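Local structure of glutathione peroxidase (Hypocrea jecorina, 6VPD) at residues Y67-S72 and E175-Q180; V73-K78 and K115-V120; I124-D129 and P133-L138; W137-K142 and L148-W153. The protein probably reduces hydroperoxides to alcohols with thioredoxin as electron donor, as a glutathione peroxidase-like enzyme built on the thioredoxin fold. All blocks are in the same frame, centred on the assembly; numbering follows the deposited sequence.

Interaction 1 (Y67-S72 and E175-Q180)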
# COMPACT_ATOMS: atom_id res chain seq x y z
N TYR A 67 12.49 6.50 2.33
CA TYR A 67 13.32 7.68 2.12
C TYR A 67 14.60 7.32 1.38
O TYR A 67 15.03 8.04 0.48
CB TYR A 67 13.68 8.35 3.44
CG TYR A 67 12.51 8.97 4.17
CD1 TYR A 67 12.07 10.25 3.85
CD2 TYR A 67 11.85 8.27 5.18
CE1 TYR A 67 10.99 10.83 4.52
CE2 TYR A 67 10.79 8.84 5.85
CZ TYR A 67 10.36 10.12 5.52
OH TYR A 67 9.28 10.67 6.18
N LYS A 68 15.24 6.21 1.77
CA LYS A 68 16.46 5.80 1.10
C LYS A 68 16.23 5.64 -0.40
O LYS A 68 16.97 6.20 -1.21
CB LYS A 68 17.00 4.50 1.71
CG LYS A 68 17.62 4.65 3.10
CD LYS A 68 18.08 3.28 3.63
CE LYS A 68 18.95 3.39 4.88
NZ LYS A 68 19.39 2.06 5.42
N ASN A 69 15.17 4.91 -0.78
CA ASN A 69 14.89 4.67 -2.19
C ASN A 69 14.57 5.97 -2.94
O ASN A 69 14.99 6.14 -4.09
CB ASN A 69 13.73 3.69 -2.33
CG ASN A 69 14.13 2.28 -1.98
OD1 ASN A 69 13.45 1.59 -1.22
ND2 ASN A 69 15.26 1.84 -2.53
N LEU A 70 13.83 6.88 -2.31
CA LEU A 70 13.54 8.16 -2.95
C LEU A 70 14.77 9.06 -2.98
O LEU A 70 14.97 9.81 -3.94
CB LEU A 70 12.36 8.88 -2.28
CG LEU A 70 10.99 8.31 -2.67
CD1 LEU A 70 10.03 8.14 -1.50
CD2 LEU A 70 10.36 9.13 -3.81
N GLU A 71 15.61 9.01 -1.95
CA GLU A 71 16.90 9.68 -2.04
C GLU A 71 17.77 9.08 -3.14
O GLU A 71 18.51 9.80 -3.82
CB GLU A 71 17.61 9.63 -0.70
CG GLU A 71 18.90 10.41 -0.64
CD GLU A 71 18.71 11.89 -0.87
OE1 GLU A 71 19.70 12.57 -1.24
OE2 GLU A 71 17.58 12.40 -0.68
N SER A 72 17.67 7.76 -3.36
CA SER A 72 18.51 7.08 -4.34
C SER A 72 18.12 7.45 -5.78
O SER A 72 18.99 7.77 -6.60
CB SER A 72 18.44 5.57 -4.11
OG SER A 72 19.00 4.86 -5.19
N GLU A 175 7.84 0.87 -6.20
CA GLU A 175 9.16 1.32 -5.81
C GLU A 175 9.63 2.44 -6.73
O GLU A 175 9.60 2.28 -7.97
CB GLU A 175 10.15 0.15 -5.83
CG GLU A 175 10.26 -0.62 -7.16
CD GLU A 175 9.02 -1.46 -7.49
OE1 GLU A 175 8.11 -1.60 -6.64
OE2 GLU A 175 8.96 -1.99 -8.63
N PRO A 176 10.07 3.59 -6.16
CA PRO A 176 10.57 4.71 -6.98
C PRO A 176 11.44 4.33 -8.18
O PRO A 176 11.47 5.05 -9.19
CB PRO A 176 11.39 5.53 -5.96
CG PRO A 176 10.75 5.24 -4.63
CD PRO A 176 10.12 3.87 -4.71
N GLU A 177 12.13 3.19 -8.10
CA GLU A 177 13.00 2.74 -9.17
C GLU A 177 12.22 2.36 -10.42
O GLU A 177 12.79 2.30 -11.51
CB GLU A 177 13.87 1.56 -8.72
CG GLU A 177 14.71 1.79 -7.45
CD GLU A 177 13.88 2.08 -6.20
OE1 GLU A 177 12.71 1.63 -6.12
OE2 GLU A 177 14.39 2.78 -5.29
N LYS A 178 10.92 2.10 -10.27
CA LYS A 178 10.08 1.78 -11.43
C LYS A 178 9.54 3.04 -12.10
O LYS A 178 9.16 2.99 -13.28
CB LYS A 178 8.93 0.83 -11.00
CG LYS A 178 7.73 0.78 -11.97
CD LYS A 178 6.50 0.09 -11.37
CE LYS A 178 5.44 -0.21 -12.46
NZ LYS A 178 4.53 -1.34 -12.10
N ILE A 179 9.52 4.18 -11.40
CA ILE A 179 9.21 5.43 -12.07
C ILE A 179 10.37 5.93 -12.91
O ILE A 179 10.15 6.75 -13.82
CB ILE A 179 8.84 6.50 -11.05
CG1 ILE A 179 8.07 5.91 -9.88
CG2 ILE A 179 8.02 7.61 -11.69
CD1 ILE A 179 7.67 6.97 -8.89
N GLN A 180 11.59 5.43 -12.64
CA GLN A 180 12.82 6.06 -13.12
C GLN A 180 12.82 6.25 -14.62
O GLN A 180 13.27 7.30 -15.12
CB GLN A 180 14.03 5.23 -12.69
CG GLN A 180 15.21 6.05 -12.17
CD GLN A 180 16.22 5.21 -11.40
OE1 GLN A 180 16.32 5.29 -10.17
NE2 GLN A 180 16.99 4.40 -12.12
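Glu177 reaches across to Asn69 on the outer side of this contact, while Pro176 meets Leu70 beneath it. The Glu177 chain can be followed outward. From CB the chain leaves with CG anti to the carbonyl carbon, and the bend at the next bond (chi2 62°) swings CD sharply toward the helix that carries Asn69. The end of the chain from CG to OE2 also lies beside Val73, one turn further along that helix. The carboxylate then divides: OE1 stays over its own backbone, whereas OE2 comes within 3.2 Å of Asn69 CB and faces the amide group beyond it. The carboxylate and amide planes stand 76° apart, and the two side chains cross at about a right angle. A leucine in place of Glu177 is likely to leave the amide of Asn69 without its polar neighbour on the outer side. On the inner side, Pro176 CG rests 3.7 Å from Leu70 CG, with CD2 of the leucine slightly farther off. Leu70 and Ile179 both bear on Leu53 of strand 51-58, which places the two helices on one face of the central sheet. Their segment axes approach to 9.7 Å at only 19°. The chemistry is layered: an apolar touch next to the sheet, and above it a carboxylate set against a neutral amide, so that this polar layer is not a charge pair.

Interaction 2 (V73-K78 and K115-V120)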
# COMPACT_ATOMS: atom_id res chain seq x y z
N VAL A 73 16.83 7.40 -6.10
CA VAL A 73 16.38 7.82 -7.44
C VAL A 73 16.73 9.29 -7.69
O VAL A 73 17.02 9.68 -8.82
CB VAL A 73 14.87 7.55 -7.59
CG1 VAL A 73 14.39 7.94 -8.99
CG2 VAL A 73 14.57 6.09 -7.34
N TYR A 74 16.72 10.11 -6.65
CA TYR A 74 17.01 11.54 -6.80
C TYR A 74 18.49 11.80 -7.03
O TYR A 74 18.85 12.72 -7.77
CB TYR A 74 16.55 12.30 -5.57
CG TYR A 74 16.86 13.77 -5.60
CD1 TYR A 74 16.26 14.62 -6.54
CD2 TYR A 74 17.71 14.34 -4.65
CE1 TYR A 74 16.52 15.97 -6.54
CE2 TYR A 74 17.97 15.69 -4.65
CZ TYR A 74 17.38 16.50 -5.59
OH TYR A 74 17.66 17.85 -5.58
N GLN A 75 19.37 11.06 -6.35
CA GLN A 75 20.79 11.20 -6.64
C GLN A 75 21.10 10.74 -8.05
O GLN A 75 21.78 11.44 -8.81
CB GLN A 75 21.64 10.44 -5.62
CG GLN A 75 21.46 10.86 -4.18
CD GLN A 75 21.93 12.27 -3.90
OE1 GLN A 75 22.38 12.99 -4.79
NE2 GLN A 75 21.84 12.68 -2.64
N ALA A 76 20.62 9.55 -8.43
CA ALA A 76 20.80 8.99 -9.76
C ALA A 76 20.48 10.04 -10.82
O ALA A 76 21.39 10.58 -11.46
CB ALA A 76 19.91 7.77 -9.95
N ILE A 77 19.20 10.37 -10.98
CA ILE A 77 18.79 11.30 -12.03
C ILE A 77 19.46 12.66 -11.88
O ILE A 77 19.67 13.36 -12.88
CB ILE A 77 17.25 11.40 -12.02
CG1 ILE A 77 16.66 10.02 -12.33
CG2 ILE A 77 16.76 12.43 -13.02
CD1 ILE A 77 15.24 9.89 -11.89
N LYS A 78 19.84 13.06 -10.66
CA LYS A 78 20.61 14.30 -10.51
C LYS A 78 21.94 14.22 -11.27
O LYS A 78 22.36 15.19 -11.92
CB LYS A 78 20.85 14.61 -9.03
CG LYS A 78 20.68 16.07 -8.66
CD LYS A 78 20.69 16.28 -7.15
CE LYS A 78 22.10 16.45 -6.63
NZ LYS A 78 22.76 17.63 -7.27
N LYS A 115 17.90 10.06 5.94
CA LYS A 115 18.17 11.45 5.61
C LYS A 115 18.03 11.62 4.10
O LYS A 115 18.40 10.73 3.33
CB LYS A 115 19.57 11.89 6.06
CG LYS A 115 19.68 13.38 6.28
CD LYS A 115 18.41 13.92 6.96
CE LYS A 115 18.53 15.40 7.30
NZ LYS A 115 17.20 16.07 7.38
N VAL A 116 17.44 12.75 3.70
CA VAL A 116 17.20 13.03 2.29
C VAL A 116 17.78 14.41 1.98
O VAL A 116 18.00 15.22 2.87
CB VAL A 116 15.70 12.97 1.92
CG1 VAL A 116 15.03 11.79 2.60
CG2 VAL A 116 15.01 14.28 2.27
N THR A 117 18.02 14.65 0.69
CA THR A 117 18.54 15.94 0.25
C THR A 117 17.56 16.76 -0.58
O THR A 117 17.76 17.97 -0.70
CB THR A 117 19.83 15.74 -0.57
OG1 THR A 117 19.63 14.70 -1.53
CG2 THR A 117 20.99 15.38 0.34
N PHE A 118 16.50 16.15 -1.14
CA PHE A 118 15.52 16.91 -1.91
C PHE A 118 14.69 17.78 -0.98
O PHE A 118 14.60 17.51 0.22
CB PHE A 118 14.61 15.98 -2.71
CG PHE A 118 14.04 14.83 -1.91
CD1 PHE A 118 12.89 15.00 -1.16
CD2 PHE A 118 14.64 13.57 -1.96
CE1 PHE A 118 12.35 13.94 -0.44
CE2 PHE A 118 14.11 12.51 -1.25
CZ PHE A 118 12.97 12.69 -0.48
N PRO A 119 14.10 18.85 -1.52
CA PRO A 119 13.29 19.74 -0.67
C PRO A 119 12.13 18.99 -0.02
O PRO A 119 11.36 18.29 -0.69
CB PRO A 119 12.79 20.81 -1.65
CG PRO A 119 13.77 20.77 -2.81
CD PRO A 119 14.23 19.34 -2.90
N VAL A 120 12.00 19.16 1.29
CA VAL A 120 10.85 18.68 2.04
C VAL A 120 10.06 19.89 2.52
O VAL A 120 10.64 20.84 3.07
CB VAL A 120 11.28 17.78 3.21
CG1 VAL A 120 10.17 17.67 4.23
CG2 VAL A 120 11.65 16.39 2.69
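Tyr74, Phe118 and Thr117 bury most of the surface here, and the tyrosine ring takes Phe118 on a face and Thr117 at an edge. Phe118 comes over one face: its CB stands 3.9 Å from the centroid of the Tyr74 ring, only 11° off the normal, a well-centred CH-pi contact. The Phe118 ring continues past that point and turns its edge toward the face of the same tyrosine, giving a T-shaped pair with planes at 85° and centroids 5.9 Å apart. This depends on Phe118 chi1 (48°), which holds CG between the backbone N and the carbonyl carbon. Val116 CG2 lies over a face of the phenylalanine, adding a layer from within the loop. Thr117 approaches differently, with OG1 in the plane of the tyrosine ring at its edge, 3.7 Å from CE2. The amide of Gln75 also comes near this hydroxyl, but at an angle too poor for a hydrogen bond; the firm polar tie of Thr117 is from its backbone N to the carboxylate of Glu71. Replacing Tyr74 with an alanine would probably open a gap under Phe118 CB and take away the face on which the edge of that ring rests. Both aromatic rings also touch Val87 of strand 85-92, and Pro119 pairs with Gly89 of that strand through the backbone. Helix 64-80 joins the neighbouring parallel strands 51-58 and 85-92, so the loop lies against the helix of a beta-alpha-beta crossover, the classic unit of the thioredoxin fold.

Interaction 3 (I124-D129 and P133-L138)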
# COMPACT_ATOMS: atom_id res chain seq x y z
N ILE A 124 1.07 19.30 5.22
CA ILE A 124 -0.23 19.54 4.60
C ILE A 124 -1.15 18.34 4.80
O ILE A 124 -0.74 17.26 5.23
CB ILE A 124 -0.11 19.84 3.09
CG1 ILE A 124 0.60 18.71 2.38
CG2 ILE A 124 0.56 21.19 2.81
CD1 ILE A 124 0.36 18.77 0.93
N ASN A 125 -2.41 18.56 4.48
CA ASN A 125 -3.37 17.48 4.36
C ASN A 125 -3.54 17.13 2.89
O ASN A 125 -3.73 18.03 2.06
CB ASN A 125 -4.70 17.88 4.99
CG ASN A 125 -4.63 17.88 6.49
OD1 ASN A 125 -4.80 16.84 7.12
ND2 ASN A 125 -4.32 19.03 7.07
N VAL A 126 -3.44 15.84 2.58
CA VAL A 126 -3.68 15.40 1.21
C VAL A 126 -5.12 14.98 0.97
O VAL A 126 -5.50 14.79 -0.19
CB VAL A 126 -2.74 14.24 0.79
CG1 VAL A 126 -1.28 14.66 0.94
CG2 VAL A 126 -3.04 12.97 1.58
N ASN A 127 -5.93 14.83 2.02
CA ASN A 127 -7.27 14.28 1.90
C ASN A 127 -8.26 15.09 2.72
O ASN A 127 -7.88 15.80 3.65
CB ASN A 127 -7.32 12.83 2.35
CG ASN A 127 -6.72 11.91 1.33
OD1 ASN A 127 -6.78 12.19 0.14
ND2 ASN A 127 -6.12 10.81 1.78
N GLY A 128 -9.52 14.98 2.35
CA GLY A 128 -10.56 15.74 3.01
C GLY A 128 -10.80 17.07 2.34
O GLY A 128 -10.12 17.48 1.39
N ASP A 129 -11.82 17.77 2.86
CA ASP A 129 -12.16 19.10 2.38
C ASP A 129 -11.12 20.11 2.80
O ASP A 129 -11.06 21.22 2.25
CB ASP A 129 -13.54 19.51 2.90
CG ASP A 129 -14.67 18.64 2.33
OD1 ASP A 129 -14.72 18.44 1.09
OD2 ASP A 129 -15.51 18.17 3.13
N PRO A 133 -5.04 22.80 -1.67
CA PRO A 133 -5.56 22.91 -3.04
C PRO A 133 -4.72 22.18 -4.07
O PRO A 133 -5.28 21.60 -5.01
CB PRO A 133 -5.57 24.43 -3.30
CG PRO A 133 -5.72 25.04 -1.95
CD PRO A 133 -5.01 24.11 -0.98
N LEU A 134 -3.39 22.16 -3.90
CA LEU A 134 -2.54 21.41 -4.82
C LEU A 134 -2.97 19.94 -4.92
O LEU A 134 -3.09 19.39 -6.02
CB LEU A 134 -1.08 21.50 -4.37
CG LEU A 134 -0.19 20.57 -5.20
CD1 LEU A 134 -0.17 20.96 -6.70
CD2 LEU A 134 1.22 20.43 -4.62
N TYR A 135 -3.18 19.29 -3.77
CA TYR A 135 -3.56 17.88 -3.79
C TYR A 135 -4.98 17.66 -4.28
O TYR A 135 -5.26 16.61 -4.87
CB TYR A 135 -3.38 17.25 -2.41
CG TYR A 135 -2.02 16.63 -2.30
CD1 TYR A 135 -1.82 15.33 -2.70
CD2 TYR A 135 -0.93 17.38 -1.90
CE1 TYR A 135 -0.57 14.76 -2.65
CE2 TYR A 135 0.34 16.82 -1.85
CZ TYR A 135 0.51 15.50 -2.22
OH TYR A 135 1.75 14.93 -2.18
N LYS A 136 -5.89 18.61 -4.06
CA LYS A 136 -7.19 18.49 -4.70
C LYS A 136 -7.04 18.44 -6.22
O LYS A 136 -7.70 17.64 -6.90
CB LYS A 136 -8.09 19.65 -4.26
CG LYS A 136 -8.55 19.53 -2.81
CD LYS A 136 -9.60 20.57 -2.46
CE LYS A 136 -9.87 20.58 -0.94
NZ LYS A 136 -10.90 21.58 -0.54
N TRP A 137 -6.13 19.25 -6.77
CA TRP A 137 -5.90 19.23 -8.21
C TRP A 137 -5.22 17.93 -8.65
O TRP A 137 -5.67 17.29 -9.61
CB TRP A 137 -5.08 20.45 -8.60
CG TRP A 137 -4.76 20.55 -10.05
CD1 TRP A 137 -5.58 21.02 -11.05
CD2 TRP A 137 -3.53 20.18 -10.68
NE1 TRP A 137 -4.93 20.97 -12.25
CE2 TRP A 137 -3.67 20.46 -12.06
CE3 TRP A 137 -2.32 19.67 -10.22
CZ2 TRP A 137 -2.64 20.23 -12.97
CZ3 TRP A 137 -1.31 19.43 -11.12
CH2 TRP A 137 -1.47 19.71 -12.48
N LEU A 138 -4.12 17.54 -7.98
CA LEU A 138 -3.41 16.31 -8.35
C LEU A 138 -4.35 15.10 -8.38
O LEU A 138 -4.23 14.24 -9.26
CB LEU A 138 -2.26 16.03 -7.37
CG LEU A 138 -0.99 16.89 -7.46
CD1 LEU A 138 0.01 16.47 -6.42
CD2 LEU A 138 -0.37 16.85 -8.84
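Ile124 begins the contact by sending CD1 to the CE2 and CD2 side of the Tyr135 ring, 3.4 Å from CE2, with the two side chains crossing at about a right angle. Two residues on, Val126 lies alongside the tyrosine, pointing the same way. Its CG1, anti to the carbonyl carbon (chi1 -58°), stands 3.5 Å from the ring centroid and almost on the normal. Leu138 CD1 lies over the opposite face, so the phenol ring is clasped between a methyl of the loop and one of its own helix. Asn127 turns elsewhere, its amide nitrogen bonded to the carbonyl of Val151. Gly128 has a positive phi (90°) at which a side chain would press on the preceding carbonyl oxygen, and its own O lies beside Lys136 CE. The walk ends at Asp129, whose carbonyl O accepts a 2.8 Å hydrogen bond from Lys136 NZ. The donor stands 41° out of the carbonyl plane. An extended lysine chain, straight beyond CG, spans the distance to the backbone, while the Asp129 carboxylate is too far away for a salt bridge. Tyr135 and Leu138 both reach Val54 of strand 51-58, and Val126 touches Cys92 of strand 85-92. The loop after that strand thus folds back over helix 133-141 as the helix packs on the central sheet, an arrangement of the thioredoxin fold as glutathione peroxidases elaborate it.

Interaction 4 (W137-K142 and L148-W153)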
# COMPACT_ATOMS: atom_id res chain seq x y z
N TRP A 137 -6.13 19.25 -6.77
CA TRP A 137 -5.90 19.23 -8.21
C TRP A 137 -5.22 17.93 -8.65
O TRP A 137 -5.67 17.29 -9.61
CB TRP A 137 -5.08 20.45 -8.60
CG TRP A 137 -4.76 20.55 -10.05
CD1 TRP A 137 -5.58 21.02 -11.05
CD2 TRP A 137 -3.53 20.18 -10.68
NE1 TRP A 137 -4.93 20.97 -12.25
CE2 TRP A 137 -3.67 20.46 -12.06
CE3 TRP A 137 -2.32 19.67 -10.22
CZ2 TRP A 137 -2.64 20.23 -12.97
CZ3 TRP A 137 -1.31 19.43 -11.12
CH2 TRP A 137 -1.47 19.71 -12.48
N LEU A 138 -4.12 17.54 -7.98
CA LEU A 138 -3.41 16.31 -8.35
C LEU A 138 -4.35 15.10 -8.38
O LEU A 138 -4.23 14.24 -9.26
CB LEU A 138 -2.26 16.03 -7.37
CG LEU A 138 -0.99 16.89 -7.46
CD1 LEU A 138 0.01 16.47 -6.42
CD2 LEU A 138 -0.37 16.85 -8.84
N LYS A 139 -5.29 15.03 -7.44
CA LYS A 139 -6.13 13.84 -7.31
C LYS A 139 -7.16 13.76 -8.43
O LYS A 139 -7.34 12.69 -9.03
CB LYS A 139 -6.77 13.83 -5.92
CG LYS A 139 -5.83 13.28 -4.82
CD LYS A 139 -6.01 13.97 -3.47
CE LYS A 139 -7.33 13.67 -2.82
NZ LYS A 139 -7.67 14.72 -1.83
N LYS A 140 -7.85 14.87 -8.74
CA LYS A 140 -8.74 14.94 -9.90
C LYS A 140 -8.00 14.68 -11.19
O LYS A 140 -8.50 13.96 -12.07
CB LYS A 140 -9.41 16.32 -9.99
CG LYS A 140 -10.42 16.62 -8.89
CD LYS A 140 -11.66 15.77 -9.03
CE LYS A 140 -12.64 16.00 -7.90
NZ LYS A 140 -13.73 15.00 -7.90
N GLU A 141 -6.82 15.28 -11.35
CA GLU A 141 -6.09 15.19 -12.62
C GLU A 141 -5.60 13.78 -12.92
O GLU A 141 -5.44 13.42 -14.09
CB GLU A 141 -4.92 16.16 -12.63
CG GLU A 141 -5.39 17.60 -12.81
CD GLU A 141 -6.15 17.80 -14.12
OE1 GLU A 141 -7.30 18.32 -14.08
OE2 GLU A 141 -5.62 17.42 -15.20
N LYS A 142 -5.35 12.98 -11.90
CA LYS A 142 -4.87 11.62 -12.09
C LYS A 142 -5.45 10.76 -10.98
O LYS A 142 -4.85 10.58 -9.92
CB LYS A 142 -3.35 11.56 -12.11
CG LYS A 142 -2.80 10.26 -12.70
CD LYS A 142 -2.66 10.31 -14.19
CE LYS A 142 -2.28 8.94 -14.71
NZ LYS A 142 -2.56 8.76 -16.17
N LEU A 148 -10.55 5.76 -7.83
CA LEU A 148 -10.50 6.25 -6.47
C LEU A 148 -9.51 7.39 -6.39
O LEU A 148 -8.35 7.25 -6.78
CB LEU A 148 -10.09 5.15 -5.51
CG LEU A 148 -10.15 5.58 -4.05
CD1 LEU A 148 -11.57 5.44 -3.46
CD2 LEU A 148 -9.10 4.82 -3.25
N GLU A 149 -9.98 8.52 -5.90
CA GLU A 149 -9.23 9.77 -5.93
C GLU A 149 -8.38 9.98 -4.68
O GLU A 149 -7.27 10.52 -4.78
CB GLU A 149 -10.23 10.91 -6.16
CG GLU A 149 -9.60 12.25 -6.30
CD GLU A 149 -10.58 13.34 -6.69
OE1 GLU A 149 -11.52 13.04 -7.47
OE2 GLU A 149 -10.41 14.49 -6.20
N ARG A 150 -8.84 9.51 -3.51
CA ARG A 150 -8.07 9.60 -2.27
C ARG A 150 -6.68 8.97 -2.38
O ARG A 150 -6.49 7.93 -3.02
CB ARG A 150 -8.82 8.92 -1.11
CG ARG A 150 -10.09 9.66 -0.62
CD ARG A 150 -9.69 10.86 0.24
NE ARG A 150 -10.72 11.90 0.38
CZ ARG A 150 -10.97 12.83 -0.53
NH1 ARG A 150 -10.25 12.86 -1.66
NH2 ARG A 150 -11.91 13.75 -0.27
N VAL A 151 -5.71 9.62 -1.73
CA VAL A 151 -4.43 8.99 -1.43
C VAL A 151 -4.64 7.94 -0.35
O VAL A 151 -5.21 8.22 0.71
CB VAL A 151 -3.41 10.04 -1.00
CG1 VAL A 151 -2.09 9.38 -0.67
CG2 VAL A 151 -3.24 11.08 -2.11
N LYS A 152 -4.18 6.73 -0.62
CA LYS A 152 -4.46 5.61 0.27
C LYS A 152 -3.52 5.60 1.47
O LYS A 152 -3.96 5.34 2.59
CB LYS A 152 -4.35 4.29 -0.50
CG LYS A 152 -5.16 4.27 -1.78
CD LYS A 152 -4.50 3.41 -2.88
CE LYS A 152 -4.73 4.01 -4.28
NZ LYS A 152 -4.00 3.27 -5.36
N TRP A 153 -2.24 5.90 1.27
CA TRP A 153 -1.24 5.71 2.31
C TRP A 153 -0.14 6.75 2.12
O TRP A 153 -0.16 7.55 1.18
CB TRP A 153 -0.73 4.27 2.25
CG TRP A 153 0.06 3.81 3.44
CD1 TRP A 153 1.34 3.32 3.44
CD2 TRP A 153 -0.37 3.79 4.81
NE1 TRP A 153 1.73 2.99 4.73
CE2 TRP A 153 0.69 3.28 5.59
CE3 TRP A 153 -1.56 4.17 5.45
CZ2 TRP A 153 0.61 3.14 6.97
CZ3 TRP A 153 -1.63 4.05 6.84
CH2 TRP A 153 -0.56 3.52 7.58
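Glu149 OE1 takes a 3.0 Å hydrogen bond from Lys140 NZ on its syn lone pair, the side of its partner oxygen, and the pair is a salt bridge. It ties helix 133-141 of this thioredoxin-fold protein to the loop that leads on to strand 157-160. Glu149 is stretched out, CG anti to the backbone N (chi1 -176°), whereas Lys140 bends at chi2 to curl back. The methylenes of the lysine thereby run beside the carboxylate: CE lies 3.2 Å from OE2.

Lys139, the preceding residue, lies inward and follows the loop. Its CB meets Glu149 CG at 3.3 Å, and its CG passes close to the backbone carbonyl of Glu149, whose oxygen is hydrogen-bonded to Arg169. Bends at chi2 and chi3 then lead the ammonium group toward Arg150 NH1, at 3.2 Å from NZ. Both are donors, so this is a close approach of like charges and not a bond. What holds NZ is a hydrogen bond to the carbonyl of Val126, with a weak second one to Asn127 OD1; these acceptors are likely to ease the crowding of positive charge. Beyond the contact, Leu148 and Lys152 pack on Tyr65 of the second subunit, so the loop also borders the assembly interface. At the inner edge, Val151 CG2 rests 4.2 Å from Lys139 CD.

How the interactions relate
The four contacts form two pairs on a thioredoxin-fold framework. Interactions 1 and 2 share helix 64-80, their centres about 9 Å apart; they touch through Glu71, which reaches Thr117. Interactions 3 and 4 share helix 133-141, centres about 8 Å apart, and join where Lys139 and Val151 meet Val126 and Asn127. About 23 Å separates the centres of interactions 1 and 3, on opposite sides of the chain's centre. In sequence, interaction 2 closes before interaction 3 opens, interaction 4 begins on Trp137 and Leu138 where interaction 3 ends, and all lie between the halves of interaction 1. Helices are thus fastened on both sides of the central sheet, helix 64-80 starting shortly after the predicted active-site Cys61.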